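Local coordinates for tail protein, 43 kDa (Neisseria meningitidis MC58, PDB 3D37) that is of unknown function but is probably a component of a phage-like tail, related to baseplate hub proteins, at residues V131-E135 against L164-E169; L140-I145 against H157-V162; V313-M317 against D338-T342. One frame throughout, in Å; residues are numbered along the deposited sequence.

Contact 1. Residues V131-E135 against L164-E169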
loop_
_atom_site.group_PDB
_atom_site.type_symbol
_atom_site.label_atom_id
_atom_site.label_comp_id
_atom_site.label_asym_id
_atom_site.label_seq_id
_atom_site.Cartn_x
_atom_site.Cartn_y
_atom_site.Cartn_z
ATOM N N VAL A 131 29.493 -31.007 24.878
ATOM C CA VAL A 131 29.659 -32.208 24.084
ATOM C C VAL A 131 30.589 -31.857 22.921
ATOM O O VAL A 131 30.718 -30.667 22.531
ATOM C CB VAL A 131 28.253 -32.739 23.640
ATOM C CG1 VAL A 131 28.292 -33.550 22.339
ATOM C CG2 VAL A 131 27.621 -33.580 24.767
ATOM N N LEU A 132 31.302 -32.876 22.427
ATOM C CA LEU A 132 32.207 -32.717 21.283
ATOM C C LEU A 132 31.487 -33.427 20.158
ATOM O O LEU A 132 30.988 -34.552 20.312
ATOM C CB LEU A 132 33.637 -33.249 21.548
ATOM C CG LEU A 132 34.744 -33.134 20.468
ATOM C CD1 LEU A 132 35.356 -31.758 20.367
ATOM C CD2 LEU A 132 35.867 -34.190 20.686
ATOM N N LYS A 133 31.349 -32.719 19.046
ATOM C CA LYS A 133 30.634 -33.256 17.890
ATOM C C LYS A 133 31.686 -33.455 16.785
ATOM O O LYS A 133 31.707 -32.780 15.740
ATOM C CB LYS A 133 29.488 -32.301 17.515
ATOM C CG LYS A 133 28.134 -32.942 17.405
ATOM C CD LYS A 133 27.618 -33.443 18.731
ATOM C CE LYS A 133 26.315 -34.176 18.551
ATOM N NZ LYS A 133 25.222 -33.224 18.192
ATOM N N ALA A 134 32.591 -34.396 17.064
ATOM C CA ALA A 134 33.781 -34.618 16.236
ATOM C C ALA A 134 34.388 -36.016 16.522
ATOM O O ALA A 134 34.139 -36.615 17.579
ATOM C CB ALA A 134 34.795 -33.498 16.465
ATOM N N GLU A 135 35.150 -36.550 15.570
ATOM C CA GLU A 135 35.706 -37.889 15.716
ATOM C C GLU A 135 36.764 -37.894 16.826
ATOM O O GLU A 135 36.820 -38.802 17.682
ATOM C CB GLU A 135 36.337 -38.356 14.400
ATOM C CG GLU A 135 35.330 -38.754 13.287
ATOM C CD GLU A 135 34.767 -40.181 13.437
ATOM O OE1 GLU A 135 35.579 -41.103 13.699
ATOM O OE2 GLU A 135 33.520 -40.373 13.271
ATOM N N LEU A 164 37.102 -26.804 14.105
ATOM C CA LEU A 164 35.777 -27.006 14.694
ATOM C C LEU A 164 35.062 -25.664 14.882
ATOM O O LEU A 164 35.583 -24.607 14.530
ATOM C CB LEU A 164 35.868 -27.834 15.988
ATOM C CG LEU A 164 36.560 -29.219 15.918
ATOM C CD1 LEU A 164 36.482 -30.040 17.268
ATOM C CD2 LEU A 164 35.983 -30.051 14.786
ATOM N N HIS A 165 33.826 -25.719 15.380
ATOM C CA HIS A 165 33.068 -24.513 15.644
ATOM C C HIS A 165 32.114 -24.763 16.805
ATOM O O HIS A 165 31.599 -25.871 16.934
ATOM C CB HIS A 165 32.266 -24.122 14.347
ATOM C CG HIS A 165 31.758 -22.725 14.361
ATOM N ND1 HIS A 165 32.533 -21.650 13.993
ATOM C CD2 HIS A 165 30.551 -22.216 14.707
ATOM C CE1 HIS A 165 31.848 -20.534 14.146
ATOM N NE2 HIS A 165 30.631 -20.851 14.562
ATOM N N PRO A 166 31.821 -23.729 17.620
ATOM C CA PRO A 166 30.845 -23.881 18.688
ATOM C C PRO A 166 29.398 -23.578 18.277
ATOM O O PRO A 166 29.173 -22.678 17.476
ATOM C CB PRO A 166 31.282 -22.825 19.700
ATOM C CG PRO A 166 31.802 -21.741 18.880
ATOM C CD PRO A 166 32.397 -22.378 17.625
ATOM N N TRP A 167 28.441 -24.314 18.849
ATOM C CA TRP A 167 27.043 -23.873 18.829
ATOM C C TRP A 167 26.306 -24.438 19.991
ATOM O O TRP A 167 26.744 -25.422 20.562
ATOM C CB TRP A 167 26.338 -24.278 17.529
ATOM C CG TRP A 167 26.228 -25.761 17.288
ATOM C CD1 TRP A 167 25.199 -26.557 17.626
ATOM C CD2 TRP A 167 27.183 -26.609 16.616
ATOM N NE1 TRP A 167 25.449 -27.854 17.239
ATOM C CE2 TRP A 167 26.651 -27.898 16.600
ATOM C CE3 TRP A 167 28.433 -26.385 16.035
ATOM C CZ2 TRP A 167 27.293 -28.948 15.995
ATOM C CZ3 TRP A 167 29.053 -27.386 15.436
ATOM C CH2 TRP A 167 28.514 -28.665 15.416
ATOM N N LEU A 168 25.157 -23.831 20.287
ATOM C CA LEU A 168 24.149 -24.419 21.162
ATOM C C LEU A 168 23.143 -25.274 20.430
ATOM O O LEU A 168 22.623 -24.903 19.376
ATOM C CB LEU A 168 23.379 -23.324 21.948
ATOM C CG LEU A 168 24.072 -22.686 23.136
ATOM C CD1 LEU A 168 24.220 -23.700 24.306
ATOM C CD2 LEU A 168 25.414 -22.174 22.671
ATOM N N GLU A 169 22.854 -26.416 21.045
ATOM C CA GLU A 169 21.808 -27.303 20.632
ATOM C C GLU A 169 20.495 -26.906 21.256
ATOM O O GLU A 169 20.458 -26.161 22.222
ATOM C CB GLU A 169 22.138 -28.742 21.033
ATOM C CG GLU A 169 23.418 -29.223 20.412
ATOM C CD GLU A 169 23.283 -30.554 19.704
ATOM O OE1 GLU A 169 23.452 -31.623 20.354
ATOM O OE2 GLU A 169 23.055 -30.526 18.472
#
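Leu-132 meets Leu-164 methyl to methyl. CD1 of Leu-132 lies 3.7 Å from CD1 of Leu-164, and the two side chains cross at about a right angle. The side chain of Leu-132 sets out away from the other segment. Its CG stands opposite the backbone N (chi1 -178°), and the bend beyond it brings CD1 back to the contact. Val-113 and Leu-114 of helix 113-121 pack on the same leucine.

Lys-133 starts out toward strand 165-168. Its CB is 4.3 Å from CZ2 of Trp-167, at a slant to the indole. The chain then bends at chi2 and again at chi4, which carries the ammonium group to Glu-169. There NZ forms a salt bridge with OE1 of Glu-169 at 3.2 Å. The lysine comes to that oxygen from above the carboxylate plane, 40° out of it. OE2 of Glu-169 lies in the plane of the Trp-167 ring, at its edge.

Strands 130-133 and 165-168 are the outer strands of a three-stranded mixed sheet. Strand 174-177 runs between them, so the two segments meet through side chains across it. Val-175 touches Lys-133, Trp-167 and Glu-169, and Val-176 touches Leu-164.

At Ala-134 the strand has ended. Its CB sits in the fork of Leu-164, 3.9 Å from CD1 and 4.0 Å from CD2 of that leucine.

Contact 2. Residues L140-I145 against H157-V162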
loop_
_atom_site.group_PDB
_atom_site.type_symbol
_atom_site.label_atom_id
_atom_site.label_comp_id
_atom_site.label_asym_id
_atom_site.label_seq_id
_atom_site.Cartn_x
_atom_site.Cartn_y
_atom_site.Cartn_z
ATOM N N LEU A 140 44.875 -29.061 22.310
ATOM C CA LEU A 140 44.960 -27.754 21.688
ATOM C C LEU A 140 46.376 -27.294 21.668
ATOM O O LEU A 140 47.180 -27.690 22.536
ATOM C CB LEU A 140 44.145 -26.731 22.490
ATOM C CG LEU A 140 42.622 -26.529 22.271
ATOM C CD1 LEU A 140 42.250 -26.580 20.763
ATOM C CD2 LEU A 140 41.757 -27.452 23.107
ATOM N N GLY A 141 46.684 -26.444 20.698
ATOM C CA GLY A 141 47.976 -25.795 20.595
ATOM C C GLY A 141 48.014 -24.550 21.451
ATOM O O GLY A 141 47.345 -24.473 22.462
ATOM N N LYS A 142 48.803 -23.573 21.038
ATOM C CA LYS A 142 48.899 -22.293 21.728
ATOM C C LYS A 142 47.858 -21.317 21.210
ATOM O O LYS A 142 47.947 -20.866 20.076
ATOM C CB LYS A 142 50.309 -21.712 21.532
ATOM C CG LYS A 142 50.501 -20.223 21.890
ATOM C CD LYS A 142 52.012 -19.889 21.832
ATOM C CE LYS A 142 52.402 -18.622 22.618
ATOM N NZ LYS A 142 53.912 -18.549 22.886
ATOM N N ILE A 143 46.870 -20.982 22.028
ATOM C CA ILE A 143 45.841 -20.023 21.596
ATOM C C ILE A 143 45.926 -18.752 22.452
ATOM O O ILE A 143 45.668 -18.781 23.662
ATOM C CB ILE A 143 44.423 -20.621 21.604
ATOM C CG1 ILE A 143 44.340 -21.848 20.685
ATOM C CG2 ILE A 143 43.404 -19.589 21.114
ATOM C CD1 ILE A 143 44.209 -21.510 19.244
ATOM N N ASP A 144 46.342 -17.663 21.798
ATOM C CA ASP A 144 46.562 -16.365 22.417
ATOM C C ASP A 144 45.299 -15.558 22.196
ATOM O O ASP A 144 45.015 -15.147 21.064
ATOM C CB ASP A 144 47.752 -15.640 21.751
ATOM C CG ASP A 144 49.041 -15.731 22.550
ATOM O OD1 ASP A 144 48.976 -15.803 23.797
ATOM O OD2 ASP A 144 50.132 -15.699 21.928
ATOM N N ILE A 145 44.547 -15.339 23.271
ATOM C CA ILE A 145 43.313 -14.550 23.244
ATOM C C ILE A 145 43.521 -13.170 23.910
ATOM O O ILE A 145 44.265 -13.057 24.895
ATOM C CB ILE A 145 42.129 -15.322 23.917
ATOM C CG1 ILE A 145 42.620 -16.232 25.045
ATOM C CG2 ILE A 145 41.337 -16.150 22.838
ATOM C CD1 ILE A 145 41.522 -16.939 25.811
ATOM N N HIS A 157 37.655 -19.083 18.362
ATOM C CA HIS A 157 39.134 -19.167 18.193
ATOM C C HIS A 157 39.658 -20.575 18.497
ATOM O O HIS A 157 40.179 -21.286 17.639
ATOM C CB HIS A 157 39.750 -18.141 19.126
ATOM C CG HIS A 157 41.022 -17.517 18.625
ATOM N ND1 HIS A 157 41.040 -16.346 17.891
ATOM C CD2 HIS A 157 42.318 -17.885 18.780
ATOM C CE1 HIS A 157 42.296 -16.035 17.603
ATOM N NE2 HIS A 157 43.094 -16.950 18.140
ATOM N N ILE A 158 39.458 -21.011 19.720
ATOM C CA ILE A 158 39.861 -22.319 20.144
ATOM C C ILE A 158 39.330 -23.431 19.228
ATOM O O ILE A 158 40.077 -24.316 18.748
ATOM C CB ILE A 158 39.372 -22.554 21.604
ATOM C CG1 ILE A 158 40.155 -21.668 22.584
ATOM C CG2 ILE A 158 39.524 -23.983 21.976
ATOM C CD1 ILE A 158 39.389 -21.381 23.893
ATOM N N ALA A 159 38.022 -23.396 19.020
ATOM C CA ALA A 159 37.322 -24.392 18.215
ATOM C C ALA A 159 37.885 -24.409 16.790
ATOM O O ALA A 159 38.167 -25.483 16.249
ATOM C CB ALA A 159 35.737 -24.066 18.191
ATOM N N ASN A 160 38.085 -23.218 16.240
ATOM C CA ASN A 160 38.418 -23.048 14.849
ATOM C C ASN A 160 39.865 -23.489 14.603
ATOM O O ASN A 160 40.166 -24.089 13.544
ATOM C CB ASN A 160 38.150 -21.604 14.370
ATOM C CG ASN A 160 36.634 -21.310 14.099
ATOM O OD1 ASN A 160 35.768 -22.206 14.138
ATOM N ND2 ASN A 160 36.325 -20.050 13.843
ATOM N N SER A 161 40.726 -23.308 15.635
ATOM C CA SER A 161 42.113 -23.791 15.640
ATOM C C SER A 161 42.230 -25.261 15.289
ATOM O O SER A 161 43.278 -25.716 14.809
ATOM C CB SER A 161 42.761 -23.606 17.049
ATOM O OG SER A 161 42.541 -24.789 17.846
ATOM N N VAL A 162 41.214 -26.029 15.629
ATOM C CA VAL A 162 41.225 -27.467 15.408
ATOM C C VAL A 162 40.177 -27.820 14.377
ATOM O O VAL A 162 39.704 -28.963 14.355
ATOM C CB VAL A 162 40.970 -28.281 16.688
ATOM C CG1 VAL A 162 42.321 -28.652 17.374
ATOM C CG2 VAL A 162 40.031 -27.524 17.645
#
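The side chain of Leu-140 lies across that of Ile-158, nearly perpendicular to it. CD1 and CG of Leu-140 both come about 4.0 Å from CG2 of Ile-158. CG of Leu-140 lies beside its own backbone N (chi1 -85°), and from there CD1 reaches the last turn of helix 151-161. The same methyl meets Val-162, 3.9 Å from its CG2. It also stands 3.4 Å from OG of Ser-161. That hydroxyl is already engaged: OG of Ser-161 donates to the carbonyl O of Ile-158 at 2.7 Å, with a C=O...donor angle of 144°. The serine is thus turned back onto its own helix, and its oxygen is satisfied beside apolar neighbours.

Ile-143 points toward the helix and touches it with both branches, CD1 and CG2. CD1 of Ile-143 lies 3.4 Å from CB of Ser-161, a close approach. Its CG2 lies 4.1 Å from CG1 of Ile-158. The same methyl is modelled too close to the His-157 ring, so its exact place there is doubtful. Ile-145 adds its CG2, 4.4 Å from CG of His-157 and oblique to the ring.

Val-113 of helix 113-121 touches Leu-140, Ile-158 and Val-162. The arrangement is that of an irregular loop laid by its apolar residues along the C-terminal turns of a helix, here within the second, gp44-like domain.

Contact 3. Residues V313-M317 against D338-T342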
loop_
_atom_site.group_PDB
_atom_site.type_symbol
_atom_site.label_atom_id
_atom_site.label_comp_id
_atom_site.label_asym_id
_atom_site.label_seq_id
_atom_site.Cartn_x
_atom_site.Cartn_y
_atom_site.Cartn_z
ATOM N N VAL A 313 22.963 -32.466 -3.331
ATOM C CA VAL A 313 22.778 -32.431 -1.906
ATOM C C VAL A 313 23.482 -31.154 -1.394
ATOM O O VAL A 313 24.589 -30.773 -1.860
ATOM C CB VAL A 313 23.360 -33.682 -1.184
ATOM C CG1 VAL A 313 23.237 -33.561 0.352
ATOM C CG2 VAL A 313 22.704 -34.959 -1.694
ATOM N N PHE A 314 22.787 -30.500 -0.477
ATOM C CA PHE A 314 23.227 -29.297 0.185
ATOM C C PHE A 314 23.158 -29.497 1.702
ATOM O O PHE A 314 22.391 -30.331 2.220
ATOM C CB PHE A 314 22.390 -28.083 -0.246
ATOM C CG PHE A 314 22.445 -27.807 -1.718
ATOM C CD1 PHE A 314 23.438 -27.002 -2.254
ATOM C CD2 PHE A 314 21.521 -28.385 -2.578
ATOM C CE1 PHE A 314 23.511 -26.769 -3.634
ATOM C CE2 PHE A 314 21.586 -28.181 -3.958
ATOM C CZ PHE A 314 22.580 -27.348 -4.491
ATOM N N PHE A 315 23.995 -28.709 2.371
ATOM C CA PHE A 315 24.158 -28.698 3.814
ATOM C C PHE A 315 23.413 -27.510 4.441
ATOM O O PHE A 315 23.558 -26.344 4.015
ATOM C CB PHE A 315 25.621 -28.597 4.159
ATOM C CG PHE A 315 25.881 -28.613 5.626
ATOM C CD1 PHE A 315 25.638 -29.765 6.359
ATOM C CD2 PHE A 315 26.356 -27.470 6.293
ATOM C CE1 PHE A 315 25.859 -29.790 7.749
ATOM C CE2 PHE A 315 26.577 -27.484 7.685
ATOM C CZ PHE A 315 26.330 -28.649 8.414
ATOM N N LEU A 316 22.564 -27.821 5.403
ATOM C CA LEU A 316 21.724 -26.827 6.037
ATOM C C LEU A 316 22.460 -26.093 7.163
ATOM O O LEU A 316 22.752 -26.643 8.191
ATOM C CB LEU A 316 20.408 -27.438 6.526
ATOM C CG LEU A 316 19.360 -26.513 7.126
ATOM C CD1 LEU A 316 18.809 -25.556 6.031
ATOM C CD2 LEU A 316 18.203 -27.359 7.781
ATOM N N MET A 317 22.721 -24.826 6.935
ATOM C CA MET A 317 23.628 -24.046 7.807
ATOM C C MET A 317 22.811 -23.160 8.725
ATOM O O MET A 317 23.267 -22.752 9.763
ATOM C CB MET A 317 24.565 -23.209 6.886
ATOM C CG MET A 317 25.654 -22.466 7.539
ATOM S SD MET A 317 27.120 -23.430 8.102
ATOM C CE MET A 317 27.693 -23.772 6.402
ATOM N N ASP A 338 27.646 -28.665 -0.220
ATOM C CA ASP A 338 27.970 -29.842 0.609
ATOM C C ASP A 338 29.451 -30.131 0.769
ATOM O O ASP A 338 30.250 -29.880 -0.123
ATOM C CB ASP A 338 27.251 -31.039 -0.014
ATOM C CG ASP A 338 27.134 -32.241 0.918
ATOM O OD1 ASP A 338 26.896 -32.042 2.125
ATOM O OD2 ASP A 338 27.250 -33.370 0.373
ATOM N N GLY A 339 29.835 -30.601 1.956
ATOM C CA GLY A 339 31.172 -31.108 2.201
ATOM C C GLY A 339 32.239 -30.052 2.478
ATOM O O GLY A 339 33.372 -30.404 2.701
ATOM N N ILE A 340 31.881 -28.770 2.502
ATOM C CA ILE A 340 32.866 -27.673 2.571
ATOM C C ILE A 340 33.170 -27.204 4.008
ATOM O O ILE A 340 34.320 -27.006 4.375
ATOM C CB ILE A 340 32.376 -26.468 1.664
ATOM C CG1 ILE A 340 32.226 -26.915 0.189
ATOM C CG2 ILE A 340 33.306 -25.267 1.775
ATOM C CD1 ILE A 340 33.477 -27.593 -0.459
ATOM N N TRP A 341 32.143 -27.050 4.833
ATOM C CA TRP A 341 32.258 -26.540 6.217
ATOM C C TRP A 341 32.851 -27.597 7.149
ATOM O O TRP A 341 32.452 -28.739 7.089
ATOM C CB TRP A 341 30.848 -26.096 6.755
ATOM C CG TRP A 341 30.873 -25.326 8.092
ATOM C CD1 TRP A 341 31.554 -24.165 8.357
ATOM C CD2 TRP A 341 30.236 -25.703 9.351
ATOM N NE1 TRP A 341 31.366 -23.798 9.660
ATOM C CE2 TRP A 341 30.581 -24.720 10.299
ATOM C CE3 TRP A 341 29.414 -26.762 9.751
ATOM C CZ2 TRP A 341 30.107 -24.747 11.625
ATOM C CZ3 TRP A 341 28.946 -26.791 11.075
ATOM C CH2 TRP A 341 29.287 -25.792 11.985
ATOM N N THR A 342 33.756 -27.190 8.049
ATOM C CA THR A 342 34.372 -28.073 9.060
ATOM C C THR A 342 34.541 -29.540 8.605
ATOM O O THR A 342 33.949 -30.463 9.203
ATOM C CB THR A 342 33.534 -28.052 10.352
ATOM O OG1 THR A 342 32.202 -28.461 10.038
ATOM C CG2 THR A 342 33.506 -26.656 10.984
HETATM O O HOH W 1 26.406 -29.127 -2.839
#
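Met-317 and Trp-341 make a Met-aromatic contact. SD of Met-317 lies over one face of the indole, 4.2 Å from the centroid of the five-membered ring and 13° off its normal. Bends at chi2 and chi3 fold the methionine so that its CE comes in as well, 3.9 Å from CG of Trp-341. On the opposite face of the indole sits CG2 of Thr-342, so the ring is held between sulfur and methyl.

The aromatic pair is Phe-315 and Trp-341. They meet at their rims without stacking, with planes at 29°. The nearest atoms are CE2 of Phe-315 and CE3 of Trp-341, at 3.6 Å. Trp-341 also stacks with Phe-31, and Phe-315 has Tyr-181 edge-to-face.

The polar part lies at the other end, round Asp-338. One water joins the backbones: it donates to O of Val-313 at 2.6 Å and accepts from N of Asp-338 at 2.9 Å. The CB of Asp-338 rests 3.3 Å from that same carbonyl O of Val-313. The carboxylate turns elsewhere for its charge partner, since OD2 of Asp-338 forms a salt bridge with Arg-300.

The departing chain packs Trp-341 on strand 310-324, beside Leu-275 of helix 259-276. The contact lies at the open end of an antiparallel beta hairpin, strands 310-324 and 330-337, where a water bridges the backbones just past the second strand.

From the N terminus, strand 130-133 opens contact 1. The loop 140-145 and helix 151-161 follow, and contact 2 folds that loop back on the helix. Strand 165-168 then closes contact 1, so contact 2 falls wholly within its span. The two touch where the helix gives way to the strand: Leu-164 N lies 2.7 Å from Ala-159 O, a probable hydrogen bond. Both belong to the gp44-like second domain. Contact 3 comes later in series. It joins the open end of the hairpin of strands 310-324 and 330-337, and so closes the loop of residues 318-337. It meets contact 1 through Trp-341, which packs on His-165 and Trp-167. Contacts 2 and 3 do not touch.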